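Local structure of putative glucoamylase (Bacteroides uniformis, 4GL3) at residues M275-H278 / T279-R283; E349-G352 / D353-G357; F365-E369 / N370-P374; G382-I385 / V386-N390. The protein probably acts as a glycoside hydrolase, perhaps releasing glucose from the ends of alpha-glucan chains as glucoamylases do. All coordinates share one frame; numbering follows the deposited sequence. Where two conformers were deposited one is given.

Interaction 1: M275-H278 / T279-R283; sequences MKAH and TLINR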
loop_
_atom_site.group_PDB
_atom_site.type_symbol
_atom_site.label_atom_id
_atom_site.label_comp_id
_atom_site.label_asym_id
_atom_site.label_seq_id
_atom_site.Cartn_x
_atom_site.Cartn_y
_atom_site.Cartn_z
HETATM N N MSE A 275 9.266 -9.047 7.400
HETATM C CA MSE A 275 8.930 -8.864 5.974
HETATM C C MSE A 275 9.620 -9.969 5.151
HETATM O O MSE A 275 9.009 -10.557 4.248
HETATM C CB MSE A 275 9.332 -7.494 5.439
HETATM C CG MSE A 275 8.732 -6.312 6.125
HETATM SE SE MSE A 275 6.873 -6.512 6.521
HETATM C CE MSE A 275 6.859 -5.720 8.309
ATOM N N LYS A 276 10.867 -10.273 5.498
ATOM C CA LYS A 276 11.601 -11.357 4.858
ATOM C C LYS A 276 10.974 -12.710 5.119
ATOM O O LYS A 276 10.802 -13.487 4.195
ATOM C CB LYS A 276 13.073 -11.380 5.291
ATOM C CG LYS A 276 13.813 -10.148 4.802
ATOM C CD LYS A 276 15.338 -10.236 4.938
ATOM C CE LYS A 276 15.980 -9.059 4.191
ATOM N NZ LYS A 276 17.210 -8.585 4.878
ATOM N N ALA A 277 10.629 -12.988 6.374
ATOM C CA ALA A 277 10.021 -14.274 6.755
ATOM C C ALA A 277 8.717 -14.474 6.007
ATOM O O ALA A 277 8.495 -15.515 5.410
ATOM C CB ALA A 277 9.790 -14.373 8.283
ATOM N N HIS A 278 7.847 -13.481 6.040
ATOM C CA HIS A 278 6.559 -13.606 5.370
ATOM C C HIS A 278 6.721 -13.845 3.864
ATOM O O HIS A 278 6.069 -14.722 3.286
ATOM C CB HIS A 278 5.733 -12.374 5.627
ATOM C CG HIS A 278 4.298 -12.494 5.213
ATOM N ND1 HIS A 278 3.386 -11.487 5.450
ATOM C CD2 HIS A 278 3.613 -13.484 4.584
ATOM C CE1 HIS A 278 2.207 -11.848 4.977
ATOM N NE2 HIS A 278 2.314 -13.054 4.448
ATOM N N THR A 279 7.589 -13.065 3.233
ATOM C CA THR A 279 7.870 -13.260 1.802
ATOM C C THR A 279 8.375 -14.662 1.483
ATOM O O THR A 279 7.928 -15.294 0.523
ATOM C CB THR A 279 8.855 -12.183 1.318
ATOM O OG1 THR A 279 8.286 -10.887 1.556
ATOM C CG2 THR A 279 9.255 -12.370 -0.172
ATOM N N LEU A 280 9.292 -15.173 2.288
ATOM C CA LEU A 280 9.943 -16.469 1.955
ATOM C C LEU A 280 9.016 -17.630 2.263
ATOM O O LEU A 280 8.996 -18.616 1.567
ATOM C CB LEU A 280 11.282 -16.619 2.686
ATOM C CG LEU A 280 12.387 -15.683 2.167
ATOM C CD1 LEU A 280 13.741 -16.021 2.775
ATOM C CD2 LEU A 280 12.474 -15.770 0.647
ATOM N N ILE A 281 8.209 -17.492 3.304
ATOM C CA ILE A 281 7.169 -18.475 3.603
ATOM C C ILE A 281 6.096 -18.560 2.486
ATOM O O ILE A 281 5.711 -19.653 2.081
ATOM C CB ILE A 281 6.549 -18.187 4.981
ATOM C CG1 ILE A 281 7.573 -18.526 6.085
ATOM C CG2 ILE A 281 5.232 -18.948 5.161
ATOM C CD1 ILE A 281 7.232 -17.865 7.439
ATOM N N ASN A 282 5.628 -17.412 2.000
ATOM C CA ASN A 282 4.653 -17.347 0.893
ATOM C C ASN A 282 5.227 -18.045 -0.354
ATOM O O ASN A 282 4.597 -18.924 -0.979
ATOM C CB ASN A 282 4.305 -15.860 0.668
ATOM C CG ASN A 282 3.080 -15.648 -0.185
ATOM O OD1 ASN A 282 3.158 -15.749 -1.418
ATOM N ND2 ASN A 282 1.936 -15.297 0.457
ATOM N N ARG A 283 6.483 -17.726 -0.656
ATOM C CA ARG A 283 7.194 -18.409 -1.721
ATOM C C ARG A 283 7.348 -19.902 -1.473
ATOM O O ARG A 283 7.135 -20.699 -2.386
ATOM C CB ARG A 283 8.568 -17.770 -1.957
ATOM C CG ARG A 283 9.400 -18.488 -2.994
ATOM C CD ARG A 283 10.761 -17.821 -3.166
ATOM N NE ARG A 283 11.639 -18.519 -4.105
ATOM C CZ ARG A 283 12.474 -19.496 -3.758
ATOM N NH1 ARG A 283 12.537 -19.908 -2.504
ATOM N NH2 ARG A 283 13.256 -20.060 -4.655
HETATM O O HOH W 1 1.781 -16.011 3.316
#

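Interaction 2: E349-G352 / D353-G357; sequences EELG and DRLWG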
loop_
_atom_site.group_PDB
_atom_site.type_symbol
_atom_site.label_atom_id
_atom_site.label_comp_id
_atom_site.label_asym_id
_atom_site.label_seq_id
_atom_site.Cartn_x
_atom_site.Cartn_y
_atom_site.Cartn_z
ATOM N N GLU A 349 8.776 -12.500 -19.710
ATOM C CA GLU A 349 9.297 -13.209 -20.861
ATOM C C GLU A 349 8.424 -14.402 -21.218
ATOM O O GLU A 349 8.218 -14.650 -22.379
ATOM C CB GLU A 349 10.781 -13.640 -20.658
ATOM C CG GLU A 349 11.740 -12.451 -20.550
ATOM C CD GLU A 349 13.221 -12.789 -20.366
ATOM O OE1 GLU A 349 13.601 -13.970 -20.250
ATOM O OE2 GLU A 349 14.021 -11.833 -20.341
ATOM N N GLU A 350 7.910 -15.141 -20.244
ATOM C CA GLU A 350 7.185 -16.368 -20.565
ATOM C C GLU A 350 5.681 -16.116 -20.617
ATOM O O GLU A 350 5.010 -16.619 -21.483
ATOM C CB GLU A 350 7.489 -17.489 -19.545
ATOM C CG GLU A 350 8.945 -17.943 -19.464
ATOM C CD GLU A 350 9.490 -18.309 -20.828
ATOM O OE1 GLU A 350 8.788 -19.051 -21.555
ATOM O OE2 GLU A 350 10.594 -17.830 -21.189
ATOM N N LEU A 351 5.136 -15.380 -19.664
ATOM C CA LEU A 351 3.691 -15.118 -19.668
ATOM C C LEU A 351 3.293 -13.812 -20.340
ATOM O O LEU A 351 2.122 -13.536 -20.418
ATOM C CB LEU A 351 3.104 -15.136 -18.250
ATOM C CG LEU A 351 3.308 -16.417 -17.437
ATOM C CD1 LEU A 351 2.642 -16.257 -16.063
ATOM C CD2 LEU A 351 2.818 -17.647 -18.220
ATOM N N GLY A 352 4.239 -13.042 -20.865
ATOM C CA GLY A 352 3.933 -11.651 -21.254
ATOM C C GLY A 352 2.889 -11.468 -22.343
ATOM O O GLY A 352 2.132 -10.490 -22.345
ATOM N N ASP A 353 2.822 -12.398 -23.274
ATOM C CA ASP A 353 1.830 -12.301 -24.358
ATOM C C ASP A 353 0.398 -12.304 -23.793
ATOM O O ASP A 353 -0.493 -11.717 -24.377
ATOM C CB ASP A 353 2.049 -13.387 -25.414
ATOM C CG ASP A 353 1.975 -14.817 -24.838
ATOM O OD1 ASP A 353 2.438 -15.108 -23.697
ATOM O OD2 ASP A 353 1.452 -15.682 -25.555
ATOM N N ARG A 354 0.181 -12.909 -22.626
ATOM C CA ARG A 354 -1.164 -12.921 -22.040
ATOM C C ARG A 354 -1.291 -12.101 -20.771
ATOM O O ARG A 354 -2.398 -11.687 -20.403
ATOM C CB ARG A 354 -1.630 -14.360 -21.825
ATOM C CG ARG A 354 -1.848 -15.083 -23.150
ATOM C CD ARG A 354 -2.540 -16.418 -22.988
ATOM N NE ARG A 354 -3.884 -16.290 -22.453
ATOM C CZ ARG A 354 -4.658 -17.330 -22.202
ATOM N NH1 ARG A 354 -4.195 -18.541 -22.448
ATOM N NH2 ARG A 354 -5.876 -17.163 -21.704
ATOM N N LEU A 355 -0.177 -11.800 -20.116
ATOM C CA LEU A 355 -0.202 -11.067 -18.826
ATOM C C LEU A 355 0.227 -9.594 -18.906
ATOM O O LEU A 355 -0.099 -8.792 -18.039
ATOM C CB LEU A 355 0.723 -11.788 -17.842
ATOM C CG LEU A 355 0.783 -11.386 -16.365
ATOM C CD1 LEU A 355 -0.597 -11.479 -15.736
ATOM C CD2 LEU A 355 1.774 -12.311 -15.648
ATOM N N TRP A 356 1.003 -9.233 -19.922
ATOM C CA TRP A 356 1.575 -7.872 -19.995
ATOM C C TRP A 356 0.699 -7.061 -20.916
ATOM O O TRP A 356 0.371 -7.525 -21.977
ATOM C CB TRP A 356 2.994 -7.940 -20.587
ATOM C CG TRP A 356 3.670 -6.617 -20.821
ATOM C CD1 TRP A 356 3.815 -5.971 -22.008
ATOM C CD2 TRP A 356 4.316 -5.802 -19.833
ATOM N NE1 TRP A 356 4.500 -4.784 -21.819
ATOM C CE2 TRP A 356 4.822 -4.668 -20.491
ATOM C CE3 TRP A 356 4.530 -5.938 -18.459
ATOM C CZ2 TRP A 356 5.526 -3.668 -19.823
ATOM C CZ3 TRP A 356 5.227 -4.952 -17.795
ATOM C CH2 TRP A 356 5.729 -3.831 -18.473
ATOM N N GLY A 357 0.356 -5.841 -20.559
ATOM C CA GLY A 357 -0.454 -5.016 -21.475
ATOM C C GLY A 357 -0.237 -3.550 -21.176
ATOM O O GLY A 357 0.814 -3.152 -20.651
#

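Interaction 3: F365-E369 / N370-P374; sequences FNLTE and NWFAP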
loop_
_atom_site.group_PDB
_atom_site.type_symbol
_atom_site.label_atom_id
_atom_site.label_comp_id
_atom_site.label_asym_id
_atom_site.label_seq_id
_atom_site.Cartn_x
_atom_site.Cartn_y
_atom_site.Cartn_z
ATOM N N PHE A 365 -3.528 -14.200 -12.496
ATOM C CA PHE A 365 -3.718 -15.286 -13.447
ATOM C C PHE A 365 -3.835 -16.623 -12.733
ATOM O O PHE A 365 -3.409 -16.789 -11.577
ATOM C CB PHE A 365 -2.593 -15.360 -14.527
ATOM C CG PHE A 365 -1.221 -15.656 -13.961
ATOM C CD1 PHE A 365 -0.422 -14.632 -13.442
ATOM C CD2 PHE A 365 -0.733 -16.961 -13.926
ATOM C CE1 PHE A 365 0.835 -14.912 -12.923
ATOM C CE2 PHE A 365 0.497 -17.235 -13.378
ATOM C CZ PHE A 365 1.281 -16.218 -12.863
ATOM N N ASN A 366 -4.435 -17.566 -13.443
ATOM C CA ASN A 366 -4.627 -18.940 -12.973
ATOM C C ASN A 366 -4.283 -19.883 -14.109
ATOM O O ASN A 366 -5.100 -20.101 -15.015
ATOM C CB ASN A 366 -6.070 -19.152 -12.521
ATOM C CG ASN A 366 -6.328 -20.555 -11.972
ATOM O OD1 ASN A 366 -5.741 -21.553 -12.428
ATOM N ND2 ASN A 366 -7.216 -20.638 -10.980
ATOM N N LEU A 367 -3.073 -20.437 -14.102
ATOM C CA LEU A 367 -2.651 -21.317 -15.198
ATOM C C LEU A 367 -3.453 -22.628 -15.241
ATOM O O LEU A 367 -3.627 -23.197 -16.320
ATOM C CB LEU A 367 -1.143 -21.601 -15.125
ATOM C CG LEU A 367 -0.218 -20.407 -15.357
ATOM C CD1 LEU A 367 1.231 -20.872 -15.409
ATOM C CD2 LEU A 367 -0.597 -19.660 -16.628
ATOM N N THR A 368 -3.956 -23.097 -14.089
ATOM C CA THR A 368 -4.767 -24.324 -14.051
ATOM C C THR A 368 -6.060 -24.119 -14.832
ATOM O O THR A 368 -6.458 -25.014 -15.545
ATOM C CB THR A 368 -5.126 -24.801 -12.608
ATOM O OG1 THR A 368 -3.947 -24.823 -11.785
ATOM C CG2 THR A 368 -5.758 -26.216 -12.632
ATOM N N GLU A 369 -6.728 -22.970 -14.684
ATOM C CA GLU A 369 -7.986 -22.710 -15.421
ATOM C C GLU A 369 -7.750 -21.925 -16.717
ATOM O O GLU A 369 -8.698 -21.500 -17.363
ATOM C CB GLU A 369 -8.990 -21.935 -14.569
ATOM C CG GLU A 369 -9.231 -22.474 -13.167
ATOM C CD GLU A 369 -9.799 -23.877 -13.143
ATOM O OE1 GLU A 369 -10.497 -24.256 -14.100
ATOM O OE2 GLU A 369 -9.553 -24.599 -12.152
ATOM N N ASN A 370 -6.485 -21.712 -17.068
ATOM C CA ASN A 370 -6.078 -20.931 -18.234
ATOM C C ASN A 370 -6.683 -19.527 -18.270
ATOM O O ASN A 370 -7.139 -19.074 -19.299
ATOM C CB ASN A 370 -6.377 -21.724 -19.524
ATOM C CG ASN A 370 -5.703 -21.132 -20.749
ATOM O OD1 ASN A 370 -4.642 -20.505 -20.669
ATOM N ND2 ASN A 370 -6.327 -21.309 -21.891
ATOM N N TRP A 371 -6.671 -18.841 -17.141
ATOM C CA TRP A 371 -7.314 -17.549 -17.005
ATOM C C TRP A 371 -6.292 -16.464 -16.691
ATOM O O TRP A 371 -5.396 -16.635 -15.854
ATOM C CB TRP A 371 -8.380 -17.637 -15.908
ATOM C CG TRP A 371 -8.998 -16.338 -15.539
ATOM C CD1 TRP A 371 -10.077 -15.762 -16.126
ATOM C CD2 TRP A 371 -8.583 -15.451 -14.487
ATOM N NE1 TRP A 371 -10.358 -14.563 -15.513
ATOM C CE2 TRP A 371 -9.463 -14.354 -14.497
ATOM C CE3 TRP A 371 -7.565 -15.492 -13.524
ATOM C CZ2 TRP A 371 -9.332 -13.278 -13.624
ATOM C CZ3 TRP A 371 -7.447 -14.433 -12.638
ATOM C CH2 TRP A 371 -8.336 -13.335 -12.684
ATOM N N PHE A 372 -6.432 -15.335 -17.372
ATOM C CA PHE A 372 -5.639 -14.142 -17.097
ATOM C C PHE A 372 -6.623 -12.986 -16.883
ATOM O O PHE A 372 -7.528 -12.786 -17.693
ATOM C CB PHE A 372 -4.711 -13.867 -18.282
ATOM C CG PHE A 372 -3.619 -14.898 -18.434
ATOM C CD1 PHE A 372 -3.879 -16.106 -19.016
ATOM C CD2 PHE A 372 -2.345 -14.659 -17.922
ATOM C CE1 PHE A 372 -2.887 -17.069 -19.107
ATOM C CE2 PHE A 372 -1.349 -15.615 -17.990
ATOM C CZ PHE A 372 -1.624 -16.817 -18.585
ATOM N N ALA A 373 -6.458 -12.278 -15.771
ATOM C CA ALA A 373 -7.296 -11.155 -15.405
ATOM C C ALA A 373 -7.361 -10.155 -16.579
ATOM O O ALA A 373 -6.347 -9.895 -17.221
ATOM C CB ALA A 373 -6.727 -10.473 -14.190
ATOM N N PRO A 374 -8.536 -9.575 -16.830
ATOM C CA PRO A 374 -8.579 -8.513 -17.794
ATOM C C PRO A 374 -8.269 -7.154 -17.142
ATOM O O PRO A 374 -8.278 -6.157 -17.822
ATOM C CB PRO A 374 -10.048 -8.554 -18.274
ATOM C CG PRO A 374 -10.796 -8.901 -17.025
ATOM C CD PRO A 374 -9.888 -9.869 -16.286
#

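Interaction 4: G382-I385 / V386-N390; sequences GPII and VMIEN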
loop_
_atom_site.group_PDB
_atom_site.type_symbol
_atom_site.label_atom_id
_atom_site.label_comp_id
_atom_site.label_asym_id
_atom_site.label_seq_id
_atom_site.Cartn_x
_atom_site.Cartn_y
_atom_site.Cartn_z
ATOM N N GLY A 382 0.222 0.132 -7.600
ATOM C CA GLY A 382 0.997 1.107 -6.886
ATOM C C GLY A 382 2.251 0.544 -6.244
ATOM O O GLY A 382 3.348 1.115 -6.409
ATOM N N PRO A 383 2.097 -0.553 -5.483
ATOM C CA PRO A 383 3.269 -1.114 -4.782
ATOM C C PRO A 383 4.347 -1.652 -5.720
ATOM O O PRO A 383 5.520 -1.672 -5.339
ATOM C CB PRO A 383 2.666 -2.237 -3.890
ATOM C CG PRO A 383 1.213 -1.823 -3.687
ATOM C CD PRO A 383 0.823 -1.158 -5.004
ATOM N N ILE A 384 3.970 -2.069 -6.917
ATOM C CA ILE A 384 4.953 -2.544 -7.875
ATOM C C ILE A 384 5.899 -1.405 -8.211
ATOM O O ILE A 384 7.115 -1.603 -8.149
ATOM C CB ILE A 384 4.311 -3.120 -9.149
ATOM C CG1 ILE A 384 3.515 -4.387 -8.817
ATOM C CG2 ILE A 384 5.377 -3.395 -10.217
ATOM C CD1 ILE A 384 2.613 -4.858 -9.978
ATOM N N ILE A 385 5.364 -0.219 -8.508
ATOM C CA ILE A 385 6.209 0.926 -8.896
ATOM C C ILE A 385 7.070 1.321 -7.706
ATOM O O ILE A 385 8.286 1.493 -7.814
ATOM C CB ILE A 385 5.401 2.189 -9.320
ATOM C CG1 ILE A 385 4.506 1.927 -10.504
ATOM C CG2 ILE A 385 6.354 3.347 -9.697
ATOM C CD1 ILE A 385 3.426 2.984 -10.704
ATOM N N VAL A 386 6.426 1.498 -6.554
ATOM C CA VAL A 386 7.074 2.116 -5.410
ATOM C C VAL A 386 8.064 1.206 -4.709
ATOM O O VAL A 386 9.105 1.659 -4.275
ATOM C CB VAL A 386 6.010 2.675 -4.393
ATOM C CG1 VAL A 386 6.696 3.150 -3.113
ATOM C CG2 VAL A 386 5.230 3.812 -5.031
HETATM N N MSE A 387 7.758 -0.082 -4.578
HETATM C CA MSE A 387 8.661 -0.997 -3.859
HETATM C C MSE A 387 9.853 -1.339 -4.728
HETATM O O MSE A 387 10.948 -1.503 -4.211
HETATM C CB MSE A 387 7.931 -2.270 -3.370
HETATM C CG MSE A 387 6.822 -1.985 -2.340
HETATM SE SE MSE A 387 7.453 -1.172 -0.687
HETATM C CE MSE A 387 7.968 -2.709 0.367
ATOM N N ILE A 388 9.675 -1.373 -6.052
ATOM C CA ILE A 388 10.816 -1.485 -6.948
ATOM C C ILE A 388 11.711 -0.296 -6.670
ATOM O O ILE A 388 12.923 -0.459 -6.483
ATOM C CB ILE A 388 10.442 -1.567 -8.454
ATOM C CG1 ILE A 388 9.839 -2.953 -8.784
ATOM C CG2 ILE A 388 11.661 -1.256 -9.359
ATOM C CD1 ILE A 388 9.160 -3.021 -10.155
ATOM N N GLU A 389 11.145 0.903 -6.581
ATOM C CA GLU A 389 12.034 2.039 -6.354
ATOM C C GLU A 389 12.743 1.983 -4.974
ATOM O O GLU A 389 13.930 2.326 -4.870
ATOM C CB GLU A 389 11.295 3.387 -6.478
ATOM C CG GLU A 389 12.227 4.576 -6.521
ATOM C CD GLU A 389 13.207 4.479 -7.682
ATOM O OE1 GLU A 389 12.741 4.053 -8.766
ATOM O OE2 GLU A 389 14.402 4.830 -7.505
ATOM N N ASN A 390 12.005 1.630 -3.921
ATOM C CA ASN A 390 12.622 1.454 -2.623
ATOM C C ASN A 390 13.799 0.468 -2.664
ATOM O O ASN A 390 14.848 0.739 -2.084
ATOM C CB ASN A 390 11.608 1.026 -1.565
ATOM C CG ASN A 390 10.801 2.193 -1.034
ATOM O OD1 ASN A 390 11.299 3.329 -1.043
ATOM N ND2 ASN A 390 9.546 1.925 -0.559
#

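Interaction 1: M275-H278 / T279-R283
Thr279 grips Met275, a selenomethionine, one helical turn back, with two donors on a single carbonyl oxygen. Its hydroxyl OG1 gives a hydrogen bond to Met275 O at 2.8 Å and its amide N reaches the same oxygen at 3.1 Å, the two coming from opposite faces of the carbonyl plane. The first torsion explains the fit: at chi1 -58° OG1 stands beside Thr279 N, leaning back over the preceding turn. A valine in place of Thr279 would probably keep the backbone N-H hydrogen bond but leave Met275 O without its second donor. Ile281 packs differently: its CG1 lies 3.2 Å from Ala277 O, while its CD1 is 4.4 Å from Ala277 CB, a looser apolar touch. On another side of the helix, His278 and Asn282 both extend with CG anti to the backbone N, and a water bridges them, 3.0 Å from Asn282 ND2 and more weakly in the imidazole plane at His278 NE2. The main partner of NE2 is Gly247 O, outside the helix, and Asn282 OD1 takes the amide of Leu303. In helix 271-288, Ala277, Leu280 and Ile281 press on Ile235 of strand 235-239, whereas Met275 touches the loop residues Thr252, Tyr256 and Tyr335.

Interaction 2: E349-G352 / D353-G357
Leu351 O starts the turn by accepting two backbone amides, Arg354 N at 3.0 Å and Leu355 N at 2.9 Å, so three- and four-residue spacings share one carbonyl; Gly352 O then takes Trp356 N at 3.0 Å, a separate four-residue bond. The Arg354 donor stands above the carbonyl plane, whereas the Leu355 donor is tilted only 19° from it, which fits a tight, somewhat irregular helical turn. Among the side chains, Leu351 and Leu355 carry the apolar part. They cross obliquely, with Leu351 CD1 4.1 Å from Leu355 CD2. CG of Leu355 lies anti to the backbone N at chi1 -172°, a setting that brings CD2 alongside Leu351, and the same CD2 also approaches Leu351 CB. Closer contact is made with the backbone, since Leu355 CB is 3.4 Å from Leu351 O. Trp356 touches through its root: CB sits 3.2 Å from Gly352 O, while the indole leads off from the turn to meet Tyr348 and Phe361 edge-to-face and to rest on helix 15-27. Asp353 folds its carboxylate back over the start of the turn, bringing OD1 to 3.7 Å from Glu350 O, a proximity without a bond. The Leu351 and Leu355 side chains both meet Phe365; Leu351 touches Tyr346 and Leu355 touches Phe347, both of helix 337-349. The arrangement is a single-turn helix, 352-355, that follows helix 337-349 and runs directly into strand 356-357, the first strand of a small antiparallel pair with 360-361.

Interaction 3: F365-E369 / N370-P374
Phe365 and Phe372 hold their rings nearly parallel, planes at 16°, but slid so far that they barely overlap, with centroids 5.8 Å apart. The closest approach of the two side chains is Phe365 CB to Phe372 CD2, at 3.5 Å. Phe365 CG stands between the backbone N and the carbonyl carbon (chi1 63°), and both side chains point the same way. Leu367 comes obliquely to the far end of the second ring, CD2 to CZ of Phe372 at 3.6 Å. The Trp371 indole belongs to the other face of the ribbon: Ala373 N lies 3.6 Å above one side of it, offset toward the rim, and Asn366 N approaches the edge at CE3. Strands 365-366 and 371-372 form a beta hairpin with a G1 bulge, in which Asn370 and Trp371 both face Asn366. Nearly straight bonds join Asn366 N to Trp371 O at 2.8 Å and Trp371 N to Asn366 O at 2.9 Å. An Asx motif closes the turn: Asn366 OD1 accepts Glu369 N from above its carbonyl plane, at 2.8 Å. With an alanine in place of Phe372, Leu367 CD2 would probably lose its contact and Phe365 the neighbouring ring alongside it.

Interaction 4: G382-I385 / V386-N390
Ile384 and Ile388 form the tight part of this helical contact, lying side by side and pointing the same way. Ile388 CG1 comes to 3.1 Å from Ile384 O and its CD1 to 3.2 Å from the same oxygen, while that CD1 is 3.8 Å from Ile384 CG2. The first torsion of Ile388 (chi1 -73°) puts CG1 anti to its own carbonyl carbon, which folds the long branch back over the previous turn. The backbone hydrogen bond of this pair is weak, Ile388 N to Ile384 O being 3.3 Å. One residue back along the chain, Met387, a selenomethionine, has a short backbone bond, N to Pro383 O at 2.8 Å, and its CG also rests close on Pro383 O, at 3.3 Å; only its apolar touch is loose, with CG 4.4 Å from Pro383 CB. Bends at its second and third torsions then lead the selenium end away from Pro383; the side chain touches Pro334 and Tyr335 of a loop. Neither part is a solvent side, for every touching residue is buried. The proline has no N-H to give to the turn before, and the helix is kinked there. From the following turn Val386 N reaches Gly382 O at 3.1 Å, and Val386 CG2 also approaches that oxygen. Glu389 reaches farther, bonding Thr393 and Gln23 and forming a salt bridge with Arg70. Helix 378-393 thus lies among several others: Ile384 and Ile388 meet Val22 of helix 15-27, Ile385 meets Ala63 and Val66 of helix 54-69, and Pro383 and Met387 meet Ser331 of helix 326-331.

In the fold
Along the chain the four contacts come in series; none nests within or crosses another. Interaction 1 lies within helix 271-288 and closes no loop. Interaction 2 is the turn after helix 337-349, and interaction 3 closes a hairpin. These two touch: Leu351 CD1 lies 3.5 Å from Phe365 CZ and Leu355 packs on the same ring, joining the one-turn helix to the hairpin, some 24 Å (centres) from the chain's centre; a weak hydrogen bond from Arg354 NH1 to Asn370 OD1 holds for one arginine conformer only. Interaction 4, in helix 378-393, follows next and is more central. It does not touch interaction 1, nearest atoms about 7 Å apart, but Tyr335 meets both Met275 and Met387.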